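Local coordinates for protein UDP-N-acetylglucosamine pyrophosphorylase (Entamoeba histolytica, PDB 3OC9) that probably catalyses the formation of UDP-N-acetylglucosamine and diphosphate from UTP and N-acetylglucosamine 1-phosphate, the last step in making this sugar nucleotide, at residues 24-29 against 201-206; 159-164 against 272-277; 190-195 against 383-388; 235-240 against 309-314. One frame throughout, in Å; residues are numbered along the deposited sequence. Where two conformers were deposited one is given.

Contact 1: 24-29 against 201-206. With SO4 (sulfate ion), chain B.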
# COMPACT_ATOMS: atom_id res chain seq x y z
N TYR A 24 -1.28 -5.32 -20.13
CA TYR A 24 -0.93 -3.89 -19.94
C TYR A 24 -1.89 -2.95 -20.70
O TYR A 24 -2.43 -1.99 -20.13
CB TYR A 24 0.53 -3.65 -20.35
CG TYR A 24 1.02 -2.20 -20.33
CD1 TYR A 24 1.52 -1.63 -19.15
CD2 TYR A 24 1.02 -1.43 -21.48
CE1 TYR A 24 1.98 -0.30 -19.12
CE2 TYR A 24 1.48 -0.10 -21.46
CZ TYR A 24 1.95 0.46 -20.28
OH TYR A 24 2.41 1.77 -20.27
N TYR A 25 -2.10 -3.21 -22.00
CA TYR A 25 -3.00 -2.36 -22.80
C TYR A 25 -4.49 -2.45 -22.43
O TYR A 25 -5.21 -1.45 -22.53
CB TYR A 25 -2.76 -2.53 -24.32
CG TYR A 25 -1.41 -2.00 -24.75
CD1 TYR A 25 -1.11 -0.64 -24.65
CD2 TYR A 25 -0.41 -2.87 -25.21
CE1 TYR A 25 0.14 -0.16 -25.01
CE2 TYR A 25 0.85 -2.39 -25.58
CZ TYR A 25 1.12 -1.03 -25.47
OH TYR A 25 2.35 -0.52 -25.84
N ARG A 26 -4.95 -3.62 -21.97
CA ARG A 26 -6.32 -3.73 -21.45
C ARG A 26 -6.50 -2.88 -20.16
O ARG A 26 -7.57 -2.30 -19.92
CB ARG A 26 -6.71 -5.20 -21.20
CG ARG A 26 -8.11 -5.46 -20.59
CD ARG A 26 -9.26 -5.02 -21.50
NE ARG A 26 -10.56 -5.34 -20.91
CZ ARG A 26 -11.72 -4.82 -21.29
NH1 ARG A 26 -11.76 -3.93 -22.27
NH2 ARG A 26 -12.84 -5.19 -20.67
N GLY A 27 -5.43 -2.82 -19.36
CA GLY A 27 -5.41 -1.96 -18.16
C GLY A 27 -5.55 -0.47 -18.52
O GLY A 27 -6.36 0.24 -17.92
N LEU A 28 -4.77 -0.00 -19.50
CA LEU A 28 -4.90 1.39 -19.98
C LEU A 28 -6.31 1.70 -20.53
O LEU A 28 -6.84 2.79 -20.30
CB LEU A 28 -3.80 1.74 -21.03
CG LEU A 28 -2.33 1.86 -20.59
CD1 LEU A 28 -1.43 2.31 -21.76
CD2 LEU A 28 -2.13 2.82 -19.39
N GLU A 29 -6.91 0.74 -21.25
CA GLU A 29 -8.29 0.88 -21.75
C GLU A 29 -9.31 1.07 -20.61
O GLU A 29 -10.16 1.98 -20.65
CB GLU A 29 -8.68 -0.31 -22.63
CG GLU A 29 -10.14 -0.29 -23.14
CD GLU A 29 -10.40 0.79 -24.19
OE1 GLU A 29 -9.44 1.20 -24.88
OE2 GLU A 29 -11.57 1.21 -24.34
N TYR A 201 -4.75 -8.03 -15.94
CA TYR A 201 -4.66 -9.44 -15.47
C TYR A 201 -5.95 -9.87 -14.71
O TYR A 201 -6.56 -10.92 -15.02
CB TYR A 201 -3.38 -9.63 -14.62
CG TYR A 201 -2.90 -11.07 -14.42
CD1 TYR A 201 -2.17 -11.72 -15.41
CD2 TYR A 201 -3.15 -11.76 -13.21
CE1 TYR A 201 -1.68 -13.04 -15.23
CE2 TYR A 201 -2.67 -13.10 -13.02
CZ TYR A 201 -1.94 -13.73 -14.04
OH TYR A 201 -1.48 -15.04 -13.88
N MET A 202 -6.39 -9.06 -13.74
CA MET A 202 -7.61 -9.41 -13.01
C MET A 202 -8.90 -9.36 -13.88
O MET A 202 -9.84 -10.14 -13.64
CB MET A 202 -7.71 -8.71 -11.63
CG MET A 202 -8.07 -7.23 -11.61
SD MET A 202 -8.11 -6.59 -9.89
CE MET A 202 -9.32 -7.64 -9.09
N ASP A 203 -8.92 -8.52 -14.92
CA ASP A 203 -10.12 -8.48 -15.79
C ASP A 203 -10.24 -9.71 -16.67
O ASP A 203 -11.31 -10.31 -16.75
CB ASP A 203 -10.23 -7.19 -16.61
CG ASP A 203 -11.57 -7.08 -17.36
OD1 ASP A 203 -12.65 -7.00 -16.72
OD2 ASP A 203 -11.54 -7.07 -18.60
N LEU A 204 -9.13 -10.11 -17.29
CA LEU A 204 -9.18 -11.25 -18.21
C LEU A 204 -9.38 -12.62 -17.50
O LEU A 204 -9.99 -13.55 -18.08
CB LEU A 204 -8.00 -11.22 -19.21
CG LEU A 204 -7.88 -9.94 -20.10
CD1 LEU A 204 -6.70 -10.01 -21.08
CD2 LEU A 204 -9.17 -9.61 -20.88
N LEU A 205 -8.94 -12.71 -16.23
CA LEU A 205 -9.20 -13.90 -15.40
C LEU A 205 -10.50 -13.84 -14.56
O LEU A 205 -10.85 -14.81 -13.87
CB LEU A 205 -7.98 -14.23 -14.50
CG LEU A 205 -6.66 -14.66 -15.17
CD1 LEU A 205 -5.60 -14.93 -14.09
CD2 LEU A 205 -6.82 -15.90 -16.05
N GLN A 206 -11.19 -12.69 -14.62
CA GLN A 206 -12.44 -12.42 -13.88
C GLN A 206 -12.34 -12.66 -12.35
O GLN A 206 -13.22 -13.29 -11.74
CB GLN A 206 -13.62 -13.16 -14.54
CG GLN A 206 -13.96 -12.59 -15.95
CD GLN A 206 -14.73 -11.28 -15.90
OE1 GLN A 206 -15.92 -11.25 -15.54
NE2 GLN A 206 -14.06 -10.17 -16.24
S SO4 B . -15.20 -3.29 -23.10
O1 SO4 B . -14.85 -2.61 -21.85
O2 SO4 B . -15.59 -4.67 -22.81
O3 SO4 B . -16.30 -2.59 -23.75
O4 SO4 B . -14.04 -3.28 -23.99
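Asp203 OD2 receives two bonds from the guanidinium group of Arg26, one from NE at 3.0 Å and one from NH2 at 3.1 Å. The arginine thus grips side-on, through NE and one terminal nitrogen, but both donors converge on a single oxygen instead of pairing with the two oxygens of the carboxylate. Asp203 OD2 lies almost in the guanidinium plane, whereas both nitrogens reach it from the same face of the carboxylate, whose plane is turned 41° from that of the guanidinium. Sharing one acceptor leaves both N-H bonds somewhat bent, the one from NE at 152°. The other carboxylate oxygen, OD1, is bonded to Tyr180 OH, which probably helps to fix the rotation of the acid. Arg26 gets its head group there by setting CG anti to the backbone N (chi1 177°) and bending the chain at chi2. At another edge of the guanidinium, near its plane, Arg26 NH1 donates to O4 of a sulfate ion at 2.9 Å; the bonds to sulfate O1 are weak. The sulfate probably comes from the crystallisation liquor. Nearer the root of the arginine, Leu204 CD2 comes within 4.3 Å of Arg26 CG, a light apolar touch. Asp203 and Leu204 occupy the last turn of their helix, which ends in a Schellman motif at Gln206, whose side-chain NE2 also bonds back to Asp203 O. The salt bridge therefore joins helix 21-32 to the C-terminal end of helix 196-204 at the protein surface, while Tyr24 and Leu28, on another side of helix 21-32, pack against helix 68-87.

Contact 2: 159-164 against 272-277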
# COMPACT_ATOMS: atom_id res chain seq x y z
N GLY A 159 -11.51 -2.37 9.33
CA GLY A 159 -12.64 -1.42 9.33
C GLY A 159 -12.92 -0.76 7.97
O GLY A 159 -13.97 -0.09 7.80
N LEU A 160 -12.01 -0.95 7.00
CA LEU A 160 -12.19 -0.44 5.63
C LEU A 160 -13.54 -0.78 5.01
O LEU A 160 -14.23 0.11 4.48
CB LEU A 160 -11.04 -0.93 4.69
CG LEU A 160 -11.15 -0.58 3.19
CD1 LEU A 160 -11.04 0.93 2.93
CD2 LEU A 160 -10.03 -1.29 2.41
N PHE A 161 -13.94 -2.06 5.06
CA PHE A 161 -15.09 -2.49 4.25
C PHE A 161 -16.44 -1.88 4.70
O PHE A 161 -17.19 -1.36 3.86
CB PHE A 161 -15.12 -4.03 4.09
CG PHE A 161 -13.80 -4.61 3.57
CD1 PHE A 161 -13.38 -4.39 2.24
CD2 PHE A 161 -12.99 -5.36 4.41
CE1 PHE A 161 -12.17 -4.90 1.76
CE2 PHE A 161 -11.76 -5.89 3.95
CZ PHE A 161 -11.35 -5.65 2.61
N LYS A 162 -16.71 -1.89 6.02
CA LYS A 162 -17.92 -1.24 6.57
C LYS A 162 -17.89 0.29 6.35
O LYS A 162 -18.92 0.91 6.01
CB LYS A 162 -18.08 -1.58 8.06
CG LYS A 162 -19.35 -1.01 8.72
CD LYS A 162 -20.63 -1.55 8.09
CE LYS A 162 -21.85 -1.19 8.93
NZ LYS A 162 -23.12 -1.23 8.15
N ALA A 163 -16.71 0.89 6.51
CA ALA A 163 -16.54 2.35 6.28
C ALA A 163 -16.85 2.80 4.85
O ALA A 163 -17.43 3.89 4.65
CB ALA A 163 -15.14 2.82 6.71
N LEU A 164 -16.47 2.00 3.85
CA LEU A 164 -16.83 2.30 2.45
C LEU A 164 -18.37 2.32 2.24
O LEU A 164 -18.89 3.22 1.56
CB LEU A 164 -16.17 1.31 1.45
CG LEU A 164 -14.64 1.32 1.30
CD1 LEU A 164 -14.21 0.13 0.44
CD2 LEU A 164 -14.07 2.63 0.67
N GLU A 272 -18.89 -5.06 -2.18
CA GLU A 272 -20.29 -5.12 -1.69
C GLU A 272 -20.54 -6.31 -0.75
O GLU A 272 -21.20 -6.14 0.31
CB GLU A 272 -21.30 -5.03 -2.85
CG GLU A 272 -21.28 -3.66 -3.56
CD GLU A 272 -22.09 -3.60 -4.86
OE1 GLU A 272 -22.02 -4.54 -5.69
OE2 GLU A 272 -22.77 -2.57 -5.07
N LYS A 273 -20.01 -7.49 -1.10
CA LYS A 273 -20.09 -8.68 -0.21
C LYS A 273 -19.30 -8.50 1.08
O LYS A 273 -19.79 -8.82 2.17
CB LYS A 273 -19.61 -9.97 -0.92
CG LYS A 273 -20.38 -10.35 -2.16
CD LYS A 273 -19.91 -11.73 -2.69
CE LYS A 273 -20.82 -12.25 -3.82
NZ LYS A 273 -20.89 -11.30 -4.99
N ALA A 274 -18.08 -7.96 0.97
CA ALA A 274 -17.20 -7.77 2.12
C ALA A 274 -17.79 -6.86 3.21
O ALA A 274 -17.55 -7.08 4.41
CB ALA A 274 -15.82 -7.25 1.66
N ALA A 275 -18.56 -5.86 2.79
CA ALA A 275 -19.17 -4.89 3.72
C ALA A 275 -20.16 -5.53 4.71
O ALA A 275 -20.39 -4.98 5.78
CB ALA A 275 -19.84 -3.72 2.95
N GLU A 276 -20.70 -6.70 4.36
CA GLU A 276 -21.67 -7.43 5.19
C GLU A 276 -21.06 -8.51 6.09
O GLU A 276 -21.77 -9.10 6.91
CB GLU A 276 -22.74 -8.06 4.29
CG GLU A 276 -23.35 -7.08 3.27
CD GLU A 276 -24.21 -6.00 3.93
OE1 GLU A 276 -24.91 -6.31 4.92
OE2 GLU A 276 -24.22 -4.84 3.45
N TYR A 277 -19.75 -8.75 5.96
CA TYR A 277 -19.04 -9.87 6.61
C TYR A 277 -18.53 -9.49 8.00
O TYR A 277 -17.88 -8.45 8.18
CB TYR A 277 -17.88 -10.30 5.70
CG TYR A 277 -17.14 -11.60 6.08
CD1 TYR A 277 -17.67 -12.85 5.72
CD2 TYR A 277 -15.91 -11.56 6.74
CE1 TYR A 277 -16.99 -14.04 6.05
CE2 TYR A 277 -15.22 -12.75 7.06
CZ TYR A 277 -15.76 -13.99 6.71
OH TYR A 277 -15.10 -15.16 7.02
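Phe161 and Ala274 make the main apolar contact through a CH-pi interaction. The methyl group of Ala274 sits over one face of the phenyl ring, its CB 4.1 Å from the ring centroid and 27° off the normal. That offset puts it over the CG-CD1 side of the ring, with Ala274 CB 3.8 Å from Phe161 CD1. With CG anti to the carbonyl carbon (chi1 -52°), the Phe161 ring carries its end away from the other segment, yet keeps one face against the methyl group. Phe161 also touches Phe312 and Val315, and Val315 meets Ala274 as well, extending the same apolar cluster.

The alanines of 272-277 allow a close approach of the backbones: the CA atoms of Phe161 and Ala275 are 4.8 Å apart. Helix 160-166 here meets the C-terminal part of helix 268-274 and the type I turn from Ala274 to Tyr277. In this GT-A-type nucleotidyltransferase, helix 160-166 packs on strand 125-134 of the mixed central sheet, and helix 268-274 directly follows strand 263-267 of the same sheet.

Carbonyl oxygens meet side-chain carbons in the remaining contacts. Ala275 CB lies 3.7 Å from Phe161 O, and Lys162 CD, in one of its two conformers, passes near Ala275 O. Charged ends find their partners close by in the chain: Glu276 forms a salt bridge with Lys165, next to Leu164.

Contact 3: 190-195 against 383-388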
# COMPACT_ATOMS: atom_id res chain seq x y z
N LEU A 190 7.94 2.58 -3.45
CA LEU A 190 7.99 2.11 -4.86
C LEU A 190 6.66 1.59 -5.44
O LEU A 190 6.63 1.17 -6.61
CB LEU A 190 9.11 1.07 -5.05
CG LEU A 190 10.53 1.56 -4.70
CD1 LEU A 190 11.57 0.47 -4.88
CD2 LEU A 190 10.93 2.78 -5.52
N CYS A 191 5.58 1.60 -4.64
CA CYS A 191 4.28 1.07 -5.12
C CYS A 191 3.81 1.67 -6.48
O CYS A 191 3.87 2.90 -6.68
CB CYS A 191 3.20 1.23 -4.04
SG CYS A 191 1.60 0.45 -4.43
N LYS A 192 3.36 0.80 -7.39
CA LYS A 192 2.88 1.27 -8.71
C LYS A 192 1.42 1.84 -8.70
O LYS A 192 0.91 2.27 -9.73
CB LYS A 192 3.04 0.17 -9.80
CG LYS A 192 4.50 -0.14 -10.25
CD LYS A 192 4.49 -1.28 -11.32
CE LYS A 192 5.89 -1.59 -11.90
NZ LYS A 192 5.80 -2.69 -12.98
N ASP A 193 0.75 1.85 -7.54
CA ASP A 193 -0.61 2.43 -7.45
C ASP A 193 -1.58 1.67 -8.37
O ASP A 193 -1.63 0.44 -8.28
CB ASP A 193 -0.58 3.98 -7.63
CG ASP A 193 0.23 4.68 -6.51
OD1 ASP A 193 0.13 4.26 -5.34
OD2 ASP A 193 0.97 5.65 -6.78
N VAL A 194 -2.33 2.35 -9.26
CA VAL A 194 -3.29 1.65 -10.16
C VAL A 194 -2.53 1.05 -11.38
O VAL A 194 -2.55 1.59 -12.50
CB VAL A 194 -4.52 2.57 -10.56
CG1 VAL A 194 -5.57 1.80 -11.41
CG2 VAL A 194 -5.20 3.15 -9.31
N ASP A 195 -1.84 -0.08 -11.14
CA ASP A 195 -0.89 -0.70 -12.10
C ASP A 195 -1.66 -1.28 -13.31
O ASP A 195 -2.42 -2.23 -13.13
CB ASP A 195 -0.10 -1.81 -11.35
CG ASP A 195 0.90 -2.58 -12.24
OD1 ASP A 195 1.12 -2.16 -13.39
OD2 ASP A 195 1.45 -3.62 -11.79
N LYS A 383 7.16 12.11 -14.72
CA LYS A 383 7.82 11.95 -16.04
C LYS A 383 7.86 10.53 -16.68
O LYS A 383 7.89 10.41 -17.91
CB LYS A 383 9.25 12.51 -15.99
CG LYS A 383 9.34 13.99 -15.59
CD LYS A 383 8.85 14.92 -16.69
CE LYS A 383 9.88 15.10 -17.80
NZ LYS A 383 9.40 16.08 -18.82
N SER A 384 7.90 9.47 -15.86
CA SER A 384 7.99 8.09 -16.36
C SER A 384 7.35 7.14 -15.32
O SER A 384 7.55 7.33 -14.12
CB SER A 384 9.45 7.69 -16.68
OG SER A 384 9.56 6.53 -17.50
N PHE A 385 6.58 6.16 -15.79
CA PHE A 385 5.97 5.12 -14.93
C PHE A 385 6.93 3.92 -14.78
O PHE A 385 7.33 3.57 -13.65
CB PHE A 385 4.59 4.72 -15.51
CG PHE A 385 3.93 3.53 -14.82
CD1 PHE A 385 3.52 3.61 -13.48
CD2 PHE A 385 3.70 2.34 -15.51
CE1 PHE A 385 2.90 2.50 -12.84
CE2 PHE A 385 3.08 1.23 -14.88
CZ PHE A 385 2.69 1.32 -13.54
N GLU A 386 7.26 3.28 -15.90
CA GLU A 386 8.34 2.28 -15.98
C GLU A 386 9.46 2.97 -16.78
O GLU A 386 9.91 4.05 -16.35
CB GLU A 386 7.84 0.95 -16.57
CG GLU A 386 6.75 0.27 -15.66
CD GLU A 386 5.83 -0.76 -16.34
OE1 GLU A 386 5.65 -0.73 -17.58
OE2 GLU A 386 5.25 -1.60 -15.59
N GLU A 387 9.88 2.42 -17.92
CA GLU A 387 10.93 3.09 -18.76
C GLU A 387 10.40 3.90 -19.96
O GLU A 387 11.19 4.51 -20.74
CB GLU A 387 12.01 2.06 -19.20
CG GLU A 387 11.69 1.21 -20.44
CD GLU A 387 10.75 0.02 -20.18
OE1 GLU A 387 10.02 -0.02 -19.16
OE2 GLU A 387 10.74 -0.89 -21.04
N GLU A 388 9.08 3.95 -20.12
CA GLU A 388 8.46 4.48 -21.36
C GLU A 388 8.64 5.99 -21.60
O GLU A 388 8.50 6.46 -22.75
CB GLU A 388 6.98 4.05 -21.47
CG GLU A 388 5.95 4.94 -20.74
CD GLU A 388 6.13 4.97 -19.22
OE1 GLU A 388 6.42 3.91 -18.62
OE2 GLU A 388 5.98 6.07 -18.63
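Lys192 NZ and Glu386 OE2 form a salt bridge of 2.9 Å, the one direct polar bond between the two loops. The ammonium group meets the oxygen on its anti side, 16° out of the carboxylate plane. Lys192 reaches it with a chain that is fully extended beyond CG, and it crosses the glutamate at about a right angle. A second carboxylate stands close by: Asp195 OD1 is 4.7 Å from Glu386 OE2, and Asn197 ND2 bonds to the first and weakly to the second, which probably eases the approach of two like charges. Asp195 is also paired through OD2 with Lys212, and it is the N-cap of helix 196-204.

The phenyl ring of Phe385 packs beside the salt bridge, along the methylenes of Lys192, whose CB is 3.8 Å from Phe385 CE1. Its edge is turned to the 190-195 loop, with CE1 3.7 Å from Lys192 O and CZ 3.8 Å from Asp195 OD1, both oxygens lying near the ring plane, where the ring hydrogens carry a slight positive charge. The ring reaches that loop because the first torsion of Phe385 (173°) turns CG away from the residue's own nitrogen. The loop that carries Phe385 is braced by Glu388, whose two oxygens use their syn lone pairs to take the backbone N-H groups of Phe385 and Glu386.

The contact thus joins the loop between strand 180-184 and helix 196-204 to the loop after strand 377-379, with Phe385 and Glu388 resting on helix 68-87 and Glu386 on helix 347-364.

Contact 4: 235-240 against 309-314. Unlike the reference sequence in segment 309-314: Ile310 (reference Met).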
# COMPACT_ATOMS: atom_id res chain seq x y z
N VAL A 235 -4.43 -15.91 5.13
CA VAL A 235 -3.07 -15.52 5.60
C VAL A 235 -2.76 -16.11 6.98
O VAL A 235 -3.62 -16.02 7.91
CB VAL A 235 -2.90 -13.95 5.67
CG1 VAL A 235 -1.58 -13.55 6.33
CG2 VAL A 235 -3.01 -13.33 4.26
N VAL A 236 -1.57 -16.71 7.12
CA VAL A 236 -1.00 -17.06 8.44
C VAL A 236 0.10 -16.04 8.79
O VAL A 236 1.09 -15.92 8.07
CB VAL A 236 -0.48 -18.53 8.47
CG1 VAL A 236 0.28 -18.85 9.78
CG2 VAL A 236 -1.64 -19.53 8.27
N GLU A 237 -0.07 -15.29 9.88
CA GLU A 237 0.92 -14.27 10.31
C GLU A 237 2.23 -14.91 10.80
O GLU A 237 2.23 -16.07 11.24
CB GLU A 237 0.35 -13.35 11.40
CG GLU A 237 -0.93 -12.59 11.01
CD GLU A 237 -1.39 -11.61 12.09
OE1 GLU A 237 -2.34 -11.93 12.83
OE2 GLU A 237 -0.78 -10.53 12.21
N TYR A 238 3.32 -14.15 10.74
CA TYR A 238 4.66 -14.69 11.02
C TYR A 238 4.73 -15.32 12.41
O TYR A 238 5.36 -16.37 12.61
CB TYR A 238 5.73 -13.60 10.88
CG TYR A 238 7.10 -14.05 11.32
CD1 TYR A 238 7.91 -14.80 10.48
CD2 TYR A 238 7.58 -13.74 12.60
CE1 TYR A 238 9.17 -15.24 10.89
CE2 TYR A 238 8.83 -14.17 13.02
CZ TYR A 238 9.62 -14.91 12.16
OH TYR A 238 10.87 -15.33 12.58
N THR A 239 4.06 -14.67 13.38
CA THR A 239 4.06 -15.15 14.77
C THR A 239 3.41 -16.54 14.98
O THR A 239 3.59 -17.16 16.03
CB THR A 239 3.47 -14.10 15.78
OG1 THR A 239 2.21 -13.60 15.31
CG2 THR A 239 4.41 -12.92 15.96
N GLU A 240 2.67 -17.04 13.97
CA GLU A 240 1.94 -18.31 14.05
C GLU A 240 2.48 -19.44 13.17
O GLU A 240 1.85 -20.50 13.05
CB GLU A 240 0.45 -18.11 13.73
CG GLU A 240 -0.38 -17.59 14.90
CD GLU A 240 -0.16 -16.11 15.15
OE1 GLU A 240 0.32 -15.74 16.26
OE2 GLU A 240 -0.45 -15.30 14.23
N GLU A 309 -9.03 -4.83 17.69
CA GLU A 309 -8.92 -4.56 16.24
C GLU A 309 -9.48 -5.66 15.33
O GLU A 309 -9.56 -6.84 15.73
CB GLU A 309 -7.45 -4.29 15.84
CG GLU A 309 -6.81 -3.03 16.46
CD GLU A 309 -5.38 -2.76 15.99
OE1 GLU A 309 -4.82 -3.57 15.22
OE2 GLU A 309 -4.79 -1.74 16.42
N ILE A 310 -9.85 -5.27 14.10
CA ILE A 310 -10.20 -6.24 13.03
C ILE A 310 -9.21 -6.04 11.86
O ILE A 310 -8.72 -4.91 11.64
CB ILE A 310 -11.70 -6.13 12.57
CG1 ILE A 310 -12.08 -4.66 12.30
CG2 ILE A 310 -12.69 -6.78 13.61
CD1 ILE A 310 -13.49 -4.42 11.69
N PHE A 311 -8.88 -7.13 11.14
CA PHE A 311 -7.78 -7.17 10.13
C PHE A 311 -8.34 -7.40 8.70
O PHE A 311 -9.16 -8.30 8.50
CB PHE A 311 -6.79 -8.32 10.45
CG PHE A 311 -5.93 -8.12 11.70
CD1 PHE A 311 -5.86 -6.89 12.37
CD2 PHE A 311 -5.15 -9.18 12.16
CE1 PHE A 311 -5.04 -6.73 13.51
CE2 PHE A 311 -4.32 -9.02 13.29
CZ PHE A 311 -4.27 -7.80 13.95
N PHE A 312 -7.93 -6.60 7.71
CA PHE A 312 -8.57 -6.67 6.39
C PHE A 312 -8.38 -8.04 5.72
O PHE A 312 -9.28 -8.51 5.03
CB PHE A 312 -8.15 -5.50 5.44
CG PHE A 312 -6.79 -5.66 4.82
CD1 PHE A 312 -6.58 -6.57 3.77
CD2 PHE A 312 -5.72 -4.90 5.29
CE1 PHE A 312 -5.29 -6.75 3.21
CE2 PHE A 312 -4.43 -5.06 4.73
CZ PHE A 312 -4.22 -5.98 3.69
N PHE A 313 -7.23 -8.67 5.97
CA PHE A 313 -6.92 -9.96 5.29
C PHE A 313 -7.75 -11.15 5.79
O PHE A 313 -7.79 -12.21 5.13
CB PHE A 313 -5.39 -10.25 5.24
CG PHE A 313 -4.68 -10.11 6.57
CD1 PHE A 313 -3.97 -8.94 6.86
CD2 PHE A 313 -4.73 -11.14 7.52
CE1 PHE A 313 -3.31 -8.79 8.09
CE2 PHE A 313 -4.05 -11.00 8.76
CZ PHE A 313 -3.35 -9.82 9.05
N ASP A 314 -8.45 -10.99 6.92
CA ASP A 314 -9.41 -12.03 7.32
C ASP A 314 -10.64 -12.14 6.40
O ASP A 314 -11.44 -13.06 6.55
CB ASP A 314 -9.86 -11.86 8.81
CG ASP A 314 -8.75 -12.24 9.81
OD1 ASP A 314 -7.96 -13.19 9.54
OD2 ASP A 314 -8.68 -11.60 10.89
O HOH W 1 -6.95 -14.81 5.98
O HOH W 2 -5.20 -13.89 9.33
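Phe313 adopts a chi1 of 50°, which puts its CG between the backbone N and the carbonyl carbon and turns the ring toward Val235 and Glu237. Glu237, with CG beside its backbone N (chi1 -58°) and an extended chain beyond, reaches out to meet two aromatic rings. Val235 approaches the Phe313 ring obliquely, its CB 3.8 Å from CD2, and its CG2 methyl group approaches CB of the phenylalanine. Farther along the same ring, Glu237 CD comes 4.0 Å from Phe313 CZ, near the ring plane. The carboxylate then passes to Phe311, where Glu237 OE1 meets CE2 at 3.5 Å, again at the ring edge, the carboxylate standing nearly perpendicular (88°) to the ring. Phe311 itself stacks on His282, and its CB lies over one face of Phe313.

Two waters bridge the segments beside this packing. One links backbone to backbone, accepting from Val235 N and donating to Phe313 O at 2.9 Å; the other donates to Val235 O at 3.0 Å and to the side chain of Asp314 at OD1. Asp314 OD2 is held by His282. In this way the end of strand 232-236, the second strand of a two-stranded antiparallel hairpin, is linked to the 3-10 segment that begins at Phe312, after strand 305-309.

Glu237 places its negative charge at the edges of two phenyl rings, where the C-H groups are slightly positive, so its approach is probably mildly attractive. With the polar groups of Val235 joined across the contact through water instead of directly, the two segments are held by apolar packing, edge contacts and solvent bridges.

From the N terminus, helix 21-32 opens contact 1, which closes at the end of helix 196-204. Contacts 2 and 3 both open within that loop, at residues 159-164 and 190-195, and close beyond it, so each crosses contact 1; they also cross one another. Contact 4 opens at 235-240 after contact 1 has closed, crosses contact 2, and lies wholly within the long span of contact 3. Contacts 1 and 3 touch through Tyr24 and Glu386, bringing helix 21-32 and the late 383-388 loop together near the start of helix 196-204. Contacts 2 and 4 meet through Phe161 and Phe312, on the opposite side of the molecule's centre from contact 3.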